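Endo-pectate lyase (Erwinia chrysanthemi, PDB 3B4N) cleaves the galacturonan backbone of pectate by eliminative, calcium-dependent depolymerisation, and probably acts in endo mode on highly methylated pectins as well. Local coordinates at residues Thr242-His247 with Thr272-Asp278; Gln47-Arg51 with Glu69-Asp75; Asn181-Glu185 with Met204-Gly208. One frame throughout, in Å; residues are numbered along the deposited sequence.

Interaction 1: residues Thr242-His247 with Thr272-Asp278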
ATOM      1  N   THR A 242      -0.169  -3.172  -3.790  1.00  7.86           N
ATOM      2  CA  THR A 242       0.531  -3.027  -5.058  1.00  8.77           C
ATOM      3  C   THR A 242       1.034  -1.633  -5.335  1.00  8.12           C
ATOM      4  O   THR A 242       0.296  -0.660  -5.191  1.00  9.35           O
ATOM      5  CB  THR A 242      -0.399  -3.444  -6.204  1.00 10.03           C
ATOM      6  OG1 THR A 242      -0.733  -4.823  -6.044  1.00 12.40           O
ATOM      7  CG2 THR A 242       0.260  -3.232  -7.569  1.00 12.27           C
ATOM      8  N   LEU A 243       2.298  -1.555  -5.737  1.00  9.11           N
ATOM      9  CA  LEU A 243       2.914  -0.285  -6.084  1.00  8.83           C
ATOM     10  C   LEU A 243       2.994  -0.209  -7.597  1.00 10.94           C
ATOM     11  O   LEU A 243       3.422  -1.164  -8.249  1.00 11.65           O
ATOM     12  CB  LEU A 243       4.330  -0.177  -5.509  1.00  9.63           C
ATOM     13  CG  LEU A 243       4.478  -0.267  -3.988  1.00 10.44           C
ATOM     14  CD1 LEU A 243       5.912   0.031  -3.617  1.00  9.88           C
ATOM     15  CD2 LEU A 243       3.533   0.704  -3.301  1.00 13.04           C
ATOM     16  N   THR A 244       2.572   0.919  -8.152  1.00  9.99           N
ATOM     17  CA  THR A 244       2.615   1.116  -9.598  1.00 10.55           C
ATOM     18  C   THR A 244       3.426   2.366  -9.902  1.00 10.19           C
ATOM     19  O   THR A 244       3.567   3.254  -9.064  1.00 10.36           O
ATOM     20  CB  THR A 244       1.194   1.274 -10.189  1.00 12.13           C
ATOM     21  OG1 THR A 244       0.576   2.449  -9.660  1.00 12.98           O
ATOM     22  CG2 THR A 244       0.340   0.072  -9.840  1.00 12.71           C
ATOM     23  N   GLY A 245       3.971   2.429 -11.109  1.00 11.29           N
ATOM     24  CA  GLY A 245       4.752   3.595 -11.474  1.00 11.52           C
ATOM     25  C   GLY A 245       6.208   3.490 -11.064  1.00 12.74           C
ATOM     26  O   GLY A 245       6.821   2.429 -11.203  1.00 14.12           O
ATOM     27  N   GLU A 246       6.757   4.601 -10.578  1.00 12.33           N
ATOM     28  CA  GLU A 246       8.150   4.676 -10.141  1.00 12.37           C
ATOM     29  C   GLU A 246       8.161   5.078  -8.669  1.00 10.56           C
ATOM     30  O   GLU A 246       7.568   6.090  -8.299  1.00 10.97           O
ATOM     31  CB  GLU A 246       8.918   5.729 -10.953  1.00 13.92           C
ATOM     32  CG  GLU A 246       9.012   5.467 -12.456  1.00 17.47           C
ATOM     33  CD  GLU A 246       7.772   5.893 -13.213  1.00 17.79           C
ATOM     34  OE1 GLU A 246       7.354   7.062 -13.068  1.00 18.89           O
ATOM     35  OE2 GLU A 246       7.219   5.062 -13.964  1.00 20.21           O
ATOM     36  N   HIS A 247       8.859   4.298  -7.843  1.00 10.43           N
ATOM     37  CA  HIS A 247       8.937   4.535  -6.403  1.00 10.22           C
ATOM     38  C   HIS A 247      10.357   4.616  -5.859  1.00 10.25           C
ATOM     39  O   HIS A 247      11.306   4.125  -6.478  1.00 11.40           O
ATOM     40  CB  HIS A 247       8.220   3.407  -5.674  1.00  9.20           C
ATOM     41  CG  HIS A 247       6.737   3.430  -5.849  1.00  9.43           C
ATOM     42  ND1 HIS A 247       5.889   3.954  -4.899  1.00  9.90           N
ATOM     43  CD2 HIS A 247       5.952   3.016  -6.871  1.00 10.48           C
ATOM     44  CE1 HIS A 247       4.642   3.862  -5.327  1.00 10.18           C
ATOM     45  NE2 HIS A 247       4.654   3.294  -6.522  1.00 11.13           N
ATOM     46  N   THR A 272       3.262  -6.398  -4.182  1.00 10.26           N
ATOM     47  CA  THR A 272       3.705  -6.437  -5.563  1.00  9.16           C
ATOM     48  C   THR A 272       4.181  -5.080  -6.035  1.00 10.08           C
ATOM     49  O   THR A 272       3.539  -4.067  -5.775  1.00 10.88           O
ATOM     50  CB  THR A 272       2.555  -6.878  -6.514  1.00  9.18           C
ATOM     51  OG1 THR A 272       2.234  -8.249  -6.272  1.00 11.38           O
ATOM     52  CG2 THR A 272       2.963  -6.702  -7.975  1.00 13.60           C
ATOM     53  N   VAL A 273       5.325  -5.060  -6.715  1.00 10.79           N
ATOM     54  CA  VAL A 273       5.828  -3.823  -7.288  1.00 11.22           C
ATOM     55  C   VAL A 273       5.712  -4.018  -8.796  1.00 13.07           C
ATOM     56  O   VAL A 273       6.481  -4.778  -9.391  1.00 12.94           O
ATOM     57  CB  VAL A 273       7.301  -3.546  -6.925  1.00 12.19           C
ATOM     58  CG1 VAL A 273       7.761  -2.246  -7.588  1.00 12.59           C
ATOM     59  CG2 VAL A 273       7.452  -3.426  -5.411  1.00 13.59           C
ATOM     60  N   ASN A 274       4.711  -3.386  -9.398  1.00 13.29           N
ATOM     61  CA  ASN A 274       4.517  -3.482 -10.844  1.00 15.22           C
ATOM     62  C   ASN A 274       4.902  -2.128 -11.411  1.00 16.64           C
ATOM     63  O   ASN A 274       4.057  -1.303 -11.755  1.00 18.66           O
ATOM     64  CB  ASN A 274       3.067  -3.822 -11.197  1.00 18.38           C
ATOM     65  CG  ASN A 274       2.920  -4.313 -12.637  1.00 21.08           C
ATOM     66  OD1 ASN A 274       3.833  -4.933 -13.186  1.00 24.99           O
ATOM     67  ND2 ASN A 274       1.768  -4.052 -13.245  1.00 23.79           N
ATOM     68  N   GLY A 275       6.208  -1.913 -11.451  1.00 16.45           N
ATOM     69  CA  GLY A 275       6.793  -0.687 -11.944  1.00 14.92           C
ATOM     70  C   GLY A 275       8.240  -0.774 -11.506  1.00 15.51           C
ATOM     71  O   GLY A 275       8.798  -1.871 -11.447  1.00 17.63           O
ATOM     72  N   THR A 276       8.850   0.360 -11.192  1.00 14.25           N
ATOM     73  CA  THR A 276      10.236   0.367 -10.748  1.00 14.62           C
ATOM     74  C   THR A 276      10.331   0.920  -9.339  1.00 13.11           C
ATOM     75  O   THR A 276       9.465   1.671  -8.890  1.00 14.06           O
ATOM     76  CB  THR A 276      11.125   1.216 -11.667  1.00 15.92           C
ATOM     77  OG1 THR A 276      10.673   2.574 -11.652  1.00 17.56           O
ATOM     78  CG2 THR A 276      11.077   0.677 -13.081  1.00 18.49           C
ATOM     79  N   ILE A 277      11.389   0.543  -8.638  1.00 12.74           N
ATOM     80  CA  ILE A 277      11.585   1.006  -7.274  1.00 12.30           C
ATOM     81  C   ILE A 277      13.082   0.989  -6.993  1.00 13.25           C
ATOM     82  O   ILE A 277      13.802   0.135  -7.502  1.00 14.13           O
ATOM     83  CB  ILE A 277      10.805   0.099  -6.290  1.00 10.81           C
ATOM     84  CG1 ILE A 277      10.756   0.753  -4.909  1.00 12.05           C
ATOM     85  CG2 ILE A 277      11.419  -1.290  -6.242  1.00 12.36           C
ATOM     86  CD1 ILE A 277       9.633   0.232  -4.050  1.00 11.15           C
ATOM     87  N   ASP A 278      13.560   1.945  -6.205  1.00 13.11           N
ATOM     88  CA  ASP A 278      14.987   1.995  -5.913  1.00 13.41           C
ATOM     89  C   ASP A 278      15.451   0.923  -4.934  1.00 12.14           C
ATOM     90  O   ASP A 278      16.534   0.363  -5.099  1.00 13.73           O
ATOM     91  CB  ASP A 278      15.375   3.388  -5.416  1.00 14.64           C
ATOM     92  CG  ASP A 278      15.152   4.459  -6.465  1.00 16.97           C
ATOM     93  OD1 ASP A 278      15.470   4.215  -7.646  1.00 20.77           O
ATOM     94  OD2 ASP A 278      14.665   5.552  -6.116  1.00 20.57           O
TER
HETATM   95  O   HOH W   1       3.455   0.536 -13.269  1.00 20.11           O
HETATM   96  O   HOH W   2      11.934   4.079  -9.268  1.00 23.57           O
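Thr272 and Thr242 open this parallel pairing with side chains lying side by side, OG1 of Thr242 3.9 Å from CB of Thr272. Both hydroxyls turn to Asn240, which suits threonine, whose methyl packs while its hydroxyl bonds. The carbonyl O of Thr272 receives Leu243 N at 2.8 Å. Val273, on the other face, sets its CG2 against CD1 of Leu243. Asn274 N then returns a bond to Leu243 O, while its side-chain ND2 reaches Tyr34. A water bridges Gly245 N and Asn274 O where the ladder slackens.

At the corner Gly275 faces Gly245 and, lacking a side chain, lets the Gly245 carbonyl O within 3.2 Å of its CA. Thr276 N binds that same oxygen, and Thr276 O takes His247 N at 2.9 Å; OG1 of Thr276 lies along Glu246 CG. His247 NE2 in turn bonds Thr244 O from above the carbonyl plane, bridging the corner, with one ring face over Leu243 CB. With CG1 of Ile277 anti to the backbone N (chi1 -168°), its CD1 is brought to CD1 of Leu243, 3.8 Å away, and to CB of His247. Asp278 N closes the ladder with a bent bond to His247 O (3.1 Å).

The two segments are successive turns of the right-handed parallel beta-helix. Strand 210-213 flanks 242-244 on its other side; Val225 of strand 224-228, the strand beside 246-253, touches Leu243 and His247; His247 also touches calcium ligand Asn213, and Tyr34 of strand 32-39 covers Thr242 and Thr244 from outside.

Interaction 2: residues Gln47-Arg51 with Glu69-Asp75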
ATOM      1  N   GLN A  47     -11.519 -16.078  -4.589  1.00 10.64           N
ATOM      2  CA  GLN A  47     -12.100 -14.811  -5.009  1.00  9.01           C
ATOM      3  C   GLN A  47     -12.092 -14.801  -6.526  1.00 10.23           C
ATOM      4  O   GLN A  47     -11.081 -15.109  -7.145  1.00 12.85           O
ATOM      5  CB  GLN A  47     -11.289 -13.648  -4.438  1.00  8.70           C
ATOM      6  CG  GLN A  47     -11.233 -13.707  -2.917  1.00  8.71           C
ATOM      7  CD  GLN A  47     -10.324 -12.657  -2.337  1.00  8.14           C
ATOM      8  OE1 GLN A  47      -9.093 -12.764  -2.424  1.00 11.87           O
ATOM      9  NE2 GLN A  47     -10.920 -11.630  -1.746  1.00  6.92           N
ATOM     10  N   GLU A  48     -13.225 -14.456  -7.122  1.00  9.43           N
ATOM     11  CA  GLU A  48     -13.330 -14.472  -8.570  1.00 10.54           C
ATOM     12  C   GLU A  48     -13.567 -13.090  -9.130  1.00  9.49           C
ATOM     13  O   GLU A  48     -14.373 -12.325  -8.605  1.00 10.44           O
ATOM     14  CB  GLU A  48     -14.468 -15.398  -8.986  1.00 10.23           C
ATOM     15  CG  GLU A  48     -14.356 -16.798  -8.396  1.00 12.33           C
ATOM     16  CD  GLU A  48     -15.466 -17.710  -8.860  1.00 15.17           C
ATOM     17  OE1 GLU A  48     -16.622 -17.245  -8.950  1.00 18.44           O
ATOM     18  OE2 GLU A  48     -15.181 -18.896  -9.120  1.00 17.84           O
ATOM     19  N   VAL A  49     -12.859 -12.767 -10.201  1.00  9.47           N
ATOM     20  CA  VAL A  49     -13.019 -11.464 -10.829  1.00  9.14           C
ATOM     21  C   VAL A  49     -13.872 -11.642 -12.073  1.00  9.35           C
ATOM     22  O   VAL A  49     -13.616 -12.525 -12.885  1.00  9.74           O
ATOM     23  CB  VAL A  49     -11.663 -10.856 -11.248  1.00 10.08           C
ATOM     24  CG1 VAL A  49     -11.867  -9.443 -11.785  1.00  9.21           C
ATOM     25  CG2 VAL A  49     -10.708 -10.846 -10.062  1.00 11.56           C
ATOM     26  N   TYR A  50     -14.895 -10.802 -12.200  1.00  8.72           N
ATOM     27  CA  TYR A  50     -15.799 -10.830 -13.347  1.00  8.96           C
ATOM     28  C   TYR A  50     -15.693  -9.513 -14.104  1.00  9.97           C
ATOM     29  O   TYR A  50     -15.460  -8.455 -13.519  1.00 10.22           O
ATOM     30  CB  TYR A  50     -17.237 -11.049 -12.879  1.00  9.07           C
ATOM     31  CG  TYR A  50     -17.481 -12.451 -12.396  1.00 10.06           C
ATOM     32  CD1 TYR A  50     -17.953 -13.434 -13.268  1.00  9.90           C
ATOM     33  CD2 TYR A  50     -17.179 -12.817 -11.085  1.00 10.66           C
ATOM     34  CE1 TYR A  50     -18.116 -14.746 -12.853  1.00  9.85           C
ATOM     35  CE2 TYR A  50     -17.338 -14.134 -10.654  1.00 10.56           C
ATOM     36  CZ  TYR A  50     -17.804 -15.090 -11.546  1.00 10.52           C
ATOM     37  OH  TYR A  50     -17.936 -16.401 -11.141  1.00 13.33           O
ATOM     38  N   ARG A  51     -15.882  -9.583 -15.416  1.00  8.79           N
ATOM     39  CA  ARG A  51     -15.791  -8.400 -16.259  1.00  9.02           C
ATOM     40  C   ARG A  51     -16.808  -8.473 -17.389  1.00  9.14           C
ATOM     41  O   ARG A  51     -17.179  -9.559 -17.828  1.00 10.43           O
ATOM     42  CB  ARG A  51     -14.386  -8.306 -16.861  1.00 10.78           C
ATOM     43  CG  ARG A  51     -14.097  -7.006 -17.606  1.00 10.40           C
ATOM     44  CD  ARG A  51     -12.734  -7.066 -18.284  1.00 12.41           C
ATOM     45  NE  ARG A  51     -12.776  -7.912 -19.473  1.00 13.09           N
ATOM     46  CZ  ARG A  51     -11.709  -8.396 -20.094  1.00 17.45           C
ATOM     47  NH1 ARG A  51     -10.491  -8.119 -19.644  1.00 17.97           N
ATOM     48  NH2 ARG A  51     -11.862  -9.174 -21.158  1.00 19.32           N
ATOM     49  N   GLU A  69      -6.265 -14.719  -0.038  1.00 11.18           N
ATOM     50  CA  GLU A  69      -5.512 -13.679   0.656  1.00 10.93           C
ATOM     51  C   GLU A  69      -5.333 -12.348  -0.060  1.00  9.92           C
ATOM     52  O   GLU A  69      -5.287 -11.294   0.578  1.00 11.30           O
ATOM     53  CB  GLU A  69      -4.142 -14.245   1.046  1.00 12.25           C
ATOM     54  CG  GLU A  69      -4.219 -15.488   1.957  1.00 16.62           C
ATOM     55  CD  GLU A  69      -4.537 -16.793   1.216  1.00 18.69           C
ATOM     56  OE1 GLU A  69      -5.139 -17.694   1.831  1.00 20.51           O
ATOM     57  OE2 GLU A  69      -4.176 -16.934   0.030  1.00 20.28           O
ATOM     58  N   THR A  70      -5.227 -12.383  -1.378  1.00  9.57           N
ATOM     59  CA  THR A  70      -5.032 -11.148  -2.106  1.00  8.96           C
ATOM     60  C   THR A  70      -6.241 -10.219  -2.013  1.00  8.61           C
ATOM     61  O   THR A  70      -7.372 -10.658  -1.798  1.00  8.77           O
ATOM     62  CB  THR A  70      -4.710 -11.431  -3.594  1.00  8.10           C
ATOM     63  OG1 THR A  70      -4.299 -10.210  -4.216  1.00  9.36           O
ATOM     64  CG2 THR A  70      -5.937 -11.982  -4.341  1.00 10.36           C
ATOM     65  N   ARG A  71      -5.991  -8.921  -2.156  1.00  8.25           N
ATOM     66  CA  ARG A  71      -7.070  -7.943  -2.142  1.00  9.26           C
ATOM     67  C   ARG A  71      -6.917  -7.014  -3.338  1.00  8.80           C
ATOM     68  O   ARG A  71      -7.550  -5.959  -3.408  1.00  8.55           O
ATOM     69  CB  ARG A  71      -7.062  -7.148  -0.830  1.00  7.74           C
ATOM     70  CG  ARG A  71      -7.449  -7.995   0.390  1.00  7.93           C
ATOM     71  CD  ARG A  71      -8.900  -8.464   0.329  1.00  8.07           C
ATOM     72  NE  ARG A  71      -9.291  -9.172   1.552  1.00  9.57           N
ATOM     73  CZ  ARG A  71      -9.161 -10.484   1.753  1.00  8.97           C
ATOM     74  NH1 ARG A  71      -8.650 -11.276   0.817  1.00 11.22           N
ATOM     75  NH2 ARG A  71      -9.542 -11.010   2.906  1.00 11.88           N
ATOM     76  N   THR A  72      -6.065  -7.417  -4.280  1.00  7.60           N
ATOM     77  CA  THR A  72      -5.843  -6.628  -5.489  1.00  8.57           C
ATOM     78  C   THR A  72      -5.742  -7.542  -6.709  1.00  9.55           C
ATOM     79  O   THR A  72      -5.496  -8.746  -6.595  1.00 10.29           O
ATOM     80  CB  THR A  72      -4.535  -5.796  -5.419  1.00  8.08           C
ATOM     81  OG1 THR A  72      -3.414  -6.685  -5.358  1.00 10.45           O
ATOM     82  CG2 THR A  72      -4.537  -4.853  -4.201  1.00  9.69           C
ATOM     83  N   PHE A  73      -5.926  -6.951  -7.880  1.00  9.85           N
ATOM     84  CA  PHE A  73      -5.854  -7.680  -9.141  1.00  9.82           C
ATOM     85  C   PHE A  73      -5.550  -6.694 -10.256  1.00  9.49           C
ATOM     86  O   PHE A  73      -5.928  -5.529 -10.180  1.00 10.84           O
ATOM     87  CB  PHE A  73      -7.194  -8.359  -9.444  1.00 10.06           C
ATOM     88  CG  PHE A  73      -7.215  -9.101 -10.748  1.00 10.72           C
ATOM     89  CD1 PHE A  73      -6.515 -10.292 -10.884  1.00 12.28           C
ATOM     90  CD2 PHE A  73      -7.924  -8.606 -11.839  1.00 11.56           C
ATOM     91  CE1 PHE A  73      -6.513 -10.991 -12.084  1.00 11.14           C
ATOM     92  CE2 PHE A  73      -7.929  -9.301 -13.056  1.00 12.94           C
ATOM     93  CZ  PHE A  73      -7.225 -10.490 -13.175  1.00 11.89           C
ATOM     94  N   LYS A  74      -4.843  -7.152 -11.276  1.00 10.26           N
ATOM     95  CA  LYS A  74      -4.567  -6.288 -12.411  1.00 10.74           C
ATOM     96  C   LYS A  74      -5.023  -6.959 -13.699  1.00 11.83           C
ATOM     97  O   LYS A  74      -4.770  -8.140 -13.925  1.00 12.48           O
ATOM     98  CB  LYS A  74      -3.081  -5.925 -12.486  1.00 15.25           C
ATOM     99  CG  LYS A  74      -2.149  -7.051 -12.821  1.00 18.20           C
ATOM    100  CD  LYS A  74      -0.718  -6.517 -12.904  1.00 21.17           C
ATOM    101  CE  LYS A  74       0.262  -7.599 -13.321  1.00 24.05           C
ATOM    102  NZ  LYS A  74       0.265  -8.747 -12.374  1.00 27.05           N
ATOM    103  N   ASP A  75      -5.740  -6.194 -14.515  1.00 11.90           N
ATOM    104  CA  ASP A  75      -6.234  -6.672 -15.800  1.00 11.18           C
ATOM    105  C   ASP A  75      -5.587  -5.850 -16.908  1.00 11.63           C
ATOM    106  O   ASP A  75      -5.879  -4.666 -17.059  1.00 11.95           O
ATOM    107  CB  ASP A  75      -7.757  -6.523 -15.884  1.00 12.69           C
ATOM    108  CG  ASP A  75      -8.314  -7.013 -17.209  1.00 14.62           C
ATOM    109  OD1 ASP A  75      -9.467  -6.678 -17.538  1.00 13.64           O
ATOM    110  OD2 ASP A  75      -7.597  -7.742 -17.919  1.00 12.36           O
TER
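Arg51 and Asp75 meet in a salt bridge, with NH1 of Arg51 2.7 Å from OD1 of Asp75. The carboxylate oxygen offers its syn lone pair, and it lies in the guanidinium plane; the two flat groups are nearly coplanar, 21° apart. A bend in the arginine at chi3 (75°) carries the guanidinium round to this acid, and the aliphatic part comes along, CD of Arg51 lying 3.4 Å from the same OD1. Midway along the contact, CG2 of Val49 sits over one face of the Phe73 ring in a CH-pi contact, 4.1 Å from the ring centroid. A branched aliphatic residue suits this place because its second methyl, CG1, also reaches the ring, at CD2 (4.0 Å). At the far end the amide of Gln47 lies against Thr70 and Arg71, its CD 3.6 Å from Thr70 O. The amide and guanidinium planes are 75° apart.

A second shell fixes these groups. Tyr86 OH also bonds OD1 of Asp75, while Asp77 N holds OD2, so the carboxylate is gripped at both oxygens and cannot readily rotate. Such bonds would probably favour its charged form. Arg71 NH1 is tied to Thr70 O at 3.0 Å and to Ala68 O, which keeps its head beside Gln47. Ile63, Leu66 and Leu35 pack round Val49, and Phe73 touches Ala64.

Strands 44-52 and 72-75 belong to different sheets, so no backbone ladder joins them and the contact is made mainly through side chains. Three antiparallel strands facing four, in the orders found here, make a beta-sandwich with the topology of a fibronectin type III domain, with Val49 and Phe73 in its apolar interior, the Arg51-Asp75 salt bridge at one end of the contact and Gln47 at the other.

Interaction 3: residues Asn181-Glu185 with Met204-Gly208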
ATOM      1  N   ASN A 181      -3.287   0.598  17.262  1.00 11.58           N
ATOM      2  CA  ASN A 181      -3.287  -0.252  16.083  1.00 11.45           C
ATOM      3  C   ASN A 181      -4.214   0.250  15.013  1.00 12.43           C
ATOM      4  O   ASN A 181      -5.433   0.320  15.205  1.00 15.36           O
ATOM      5  CB  ASN A 181      -3.670  -1.657  16.496  1.00 12.82           C
ATOM      6  CG  ASN A 181      -2.834  -2.136  17.645  1.00 15.20           C
ATOM      7  OD1 ASN A 181      -1.600  -2.058  17.601  1.00 15.27           O
ATOM      8  ND2 ASN A 181      -3.488  -2.621  18.692  1.00 16.61           N
ATOM      9  N   CYS A 182      -3.630   0.589  13.873  1.00 10.82           N
ATOM     10  CA  CYS A 182      -4.396   1.113  12.770  1.00 11.08           C
ATOM     11  C   CYS A 182      -4.310   0.221  11.549  1.00  9.28           C
ATOM     12  O   CYS A 182      -3.287  -0.416  11.293  1.00 10.19           O
ATOM     13  CB  CYS A 182      -3.874   2.481  12.365  1.00 10.93           C
ATOM     14  SG  CYS A 182      -3.454   3.660  13.689  1.00 15.48           S
ATOM     15  N   THR A 183      -5.398   0.184  10.803  1.00  9.20           N
ATOM     16  CA  THR A 183      -5.443  -0.585   9.577  1.00  9.49           C
ATOM     17  C   THR A 183      -5.891   0.335   8.449  1.00 10.52           C
ATOM     18  O   THR A 183      -6.852   1.100   8.583  1.00 10.68           O
ATOM     19  CB  THR A 183      -6.391  -1.794   9.710  1.00 11.63           C
ATOM     20  OG1 THR A 183      -5.830  -2.717  10.651  1.00 15.02           O
ATOM     21  CG2 THR A 183      -6.552  -2.498   8.377  1.00 13.18           C
ATOM     22  N   ILE A 184      -5.149   0.280   7.349  1.00  8.84           N
ATOM     23  CA  ILE A 184      -5.415   1.081   6.159  1.00  8.96           C
ATOM     24  C   ILE A 184      -5.728   0.010   5.122  1.00  8.25           C
ATOM     25  O   ILE A 184      -4.840  -0.647   4.576  1.00  8.57           O
ATOM     26  CB  ILE A 184      -4.173   1.931   5.825  1.00  8.77           C
ATOM     27  CG1 ILE A 184      -3.893   2.887   6.995  1.00 10.43           C
ATOM     28  CG2 ILE A 184      -4.380   2.678   4.524  1.00  9.91           C
ATOM     29  CD1 ILE A 184      -2.599   3.697   6.850  1.00 11.32           C
ATOM     30  N   GLU A 185      -7.021  -0.155   4.872  1.00  8.77           N
ATOM     31  CA  GLU A 185      -7.537  -1.224   4.031  1.00  8.97           C
ATOM     32  C   GLU A 185      -8.149  -0.764   2.719  1.00  9.39           C
ATOM     33  O   GLU A 185      -9.090   0.016   2.703  1.00  9.61           O
ATOM     34  CB  GLU A 185      -8.562  -1.987   4.876  1.00 11.56           C
ATOM     35  CG  GLU A 185      -9.195  -3.199   4.256  1.00 13.85           C
ATOM     36  CD  GLU A 185     -10.041  -3.956   5.262  1.00 18.19           C
ATOM     37  OE1 GLU A 185     -10.598  -5.012   4.898  1.00 19.75           O
ATOM     38  OE2 GLU A 185     -10.152  -3.498   6.424  1.00 21.01           O
ATOM     39  N   MET A 204       0.782  -0.541  12.451  1.00  8.83           N
ATOM     40  CA  MET A 204       0.077   0.017  11.299  1.00  8.91           C
ATOM     41  C   MET A 204       0.056  -1.079  10.227  1.00  7.92           C
ATOM     42  O   MET A 204       1.103  -1.526   9.760  1.00  8.90           O
ATOM     43  CB  MET A 204       0.785   1.280  10.791  1.00  8.64           C
ATOM     44  CG  MET A 204       0.159   1.842   9.511  1.00  8.81           C
ATOM     45  SD  MET A 204       0.906   3.395   8.975  1.00 10.05           S
ATOM     46  CE  MET A 204       2.314   2.758   8.077  1.00 12.01           C
ATOM     47  N   THR A 205      -1.141  -1.515   9.856  1.00  8.05           N
ATOM     48  CA  THR A 205      -1.300  -2.585   8.879  1.00  8.46           C
ATOM     49  C   THR A 205      -1.910  -2.093   7.578  1.00  8.53           C
ATOM     50  O   THR A 205      -2.962  -1.451   7.593  1.00 10.33           O
ATOM     51  CB  THR A 205      -2.207  -3.697   9.450  1.00  9.93           C
ATOM     52  OG1 THR A 205      -1.644  -4.183  10.672  1.00 11.69           O
ATOM     53  CG2 THR A 205      -2.346  -4.855   8.465  1.00 10.86           C
ATOM     54  N   ILE A 206      -1.237  -2.378   6.462  1.00  7.76           N
ATOM     55  CA  ILE A 206      -1.720  -2.017   5.131  1.00  7.72           C
ATOM     56  C   ILE A 206      -2.291  -3.320   4.570  1.00  7.77           C
ATOM     57  O   ILE A 206      -1.564  -4.311   4.449  1.00  8.70           O
ATOM     58  CB  ILE A 206      -0.571  -1.551   4.209  1.00  7.00           C
ATOM     59  CG1 ILE A 206       0.263  -0.443   4.874  1.00  9.41           C
ATOM     60  CG2 ILE A 206      -1.146  -1.084   2.877  1.00  9.73           C
ATOM     61  CD1 ILE A 206      -0.523   0.787   5.320  1.00 10.82           C
ATOM     62  N   VAL A 207      -3.583  -3.320   4.250  1.00  7.41           N
ATOM     63  CA  VAL A 207      -4.272  -4.508   3.723  1.00  7.51           C
ATOM     64  C   VAL A 207      -4.720  -4.200   2.303  1.00  7.25           C
ATOM     65  O   VAL A 207      -5.721  -3.511   2.083  1.00  7.65           O
ATOM     66  CB  VAL A 207      -5.507  -4.879   4.589  1.00 10.68           C
ATOM     67  CG1 VAL A 207      -6.132  -6.179   4.077  1.00  9.78           C
ATOM     68  CG2 VAL A 207      -5.094  -5.056   6.044  1.00 10.78           C
ATOM     69  N   GLY A 208      -3.977  -4.727   1.334  1.00  7.82           N
ATOM     70  CA  GLY A 208      -4.294  -4.432  -0.047  1.00  7.93           C
ATOM     71  C   GLY A 208      -3.991  -2.971  -0.339  1.00  6.82           C
ATOM     72  O   GLY A 208      -3.128  -2.356   0.299  1.00  8.39           O
TER
HETATM   73  O   HOH W   3      -2.601  -2.853  12.906  1.00 13.60           O
HETATM   74  O   HOH W   4      -4.547  -0.155   1.575  1.00  9.12           O
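Ile184 lies alongside Ile206 on one face of a parallel pair of strands, the two side chains pointing the same way. Its CB rests 3.9 Å from CD1 of Ile206 and also comes near the carbonyl O of Thr205. From CB the chain leaves through CG1, set anti to the carbonyl carbon (chi1 -62°), and runs on extended, so that the tip is carried away from the backbone. There CD1 of Ile184 again finds CD1 of Ile206, at 3.9 Å, and SD of Met204, at 4.1 Å. One methyl of Ile206 thus touches both root and tip of its neighbour, because Ile206 folds at chi2 (-56°) back toward it. Isoleucine suits the place because it is wholly apolar and its CG1 branch is long enough to reach both neighbours, and the flexible thioether of Met204 fits against its end.

The opposite face carries Thr183, Glu185, Thr205 and Val207. Thr183 and Thr205 run alongside each other, while CG2 of Thr183 meets CG2 of Val207 at 3.8 Å; the extended Glu185 lays its CG beside Val207 CB.

Between the faces, nearly straight bonds hold the register: Thr205 N to Cys182 O and Ile184 N to Thr205 O are both 2.8 Å, and Val207 N follows to Ile184 O at 3.0 Å. One water donates to Cys182 O and pairs with Thr205 OG1; another donates to both Ile184 O and Gly208 O.

The pair forms neighbouring turns of the beta-helix, with strand 160-162 beside 181-185 and strand 233-238 beside 204-207. Ala197 of strand 197-199 meets Ile184 and Met204 from across the interior, and Cys182 is tied by a disulfide to Cys177, between zinc ligands His176 and Asp178.

In the fold
From the N terminus, interaction 2 comes first, closing a 17-residue loop that contains strand 61-66 and bringing together the two sheets of the N-terminal sandwich. Interaction 3, with 18 residues between its segments, then closes one turn of the beta-helix, and interaction 1, with 24 between, closes another farther on. The three follow in series; none nests in or crosses another. In space, however, residues 69-75 lie against the side of the beta-helix: Arg71 and Thr72 pack on Gly208 of interaction 3, while Thr72 and Lys74 touch Thr242 and Asn274 of interaction 1. Interaction 2 therefore sits at the seam between sandwich and beta-helix, and the other two stack successive turns behind it.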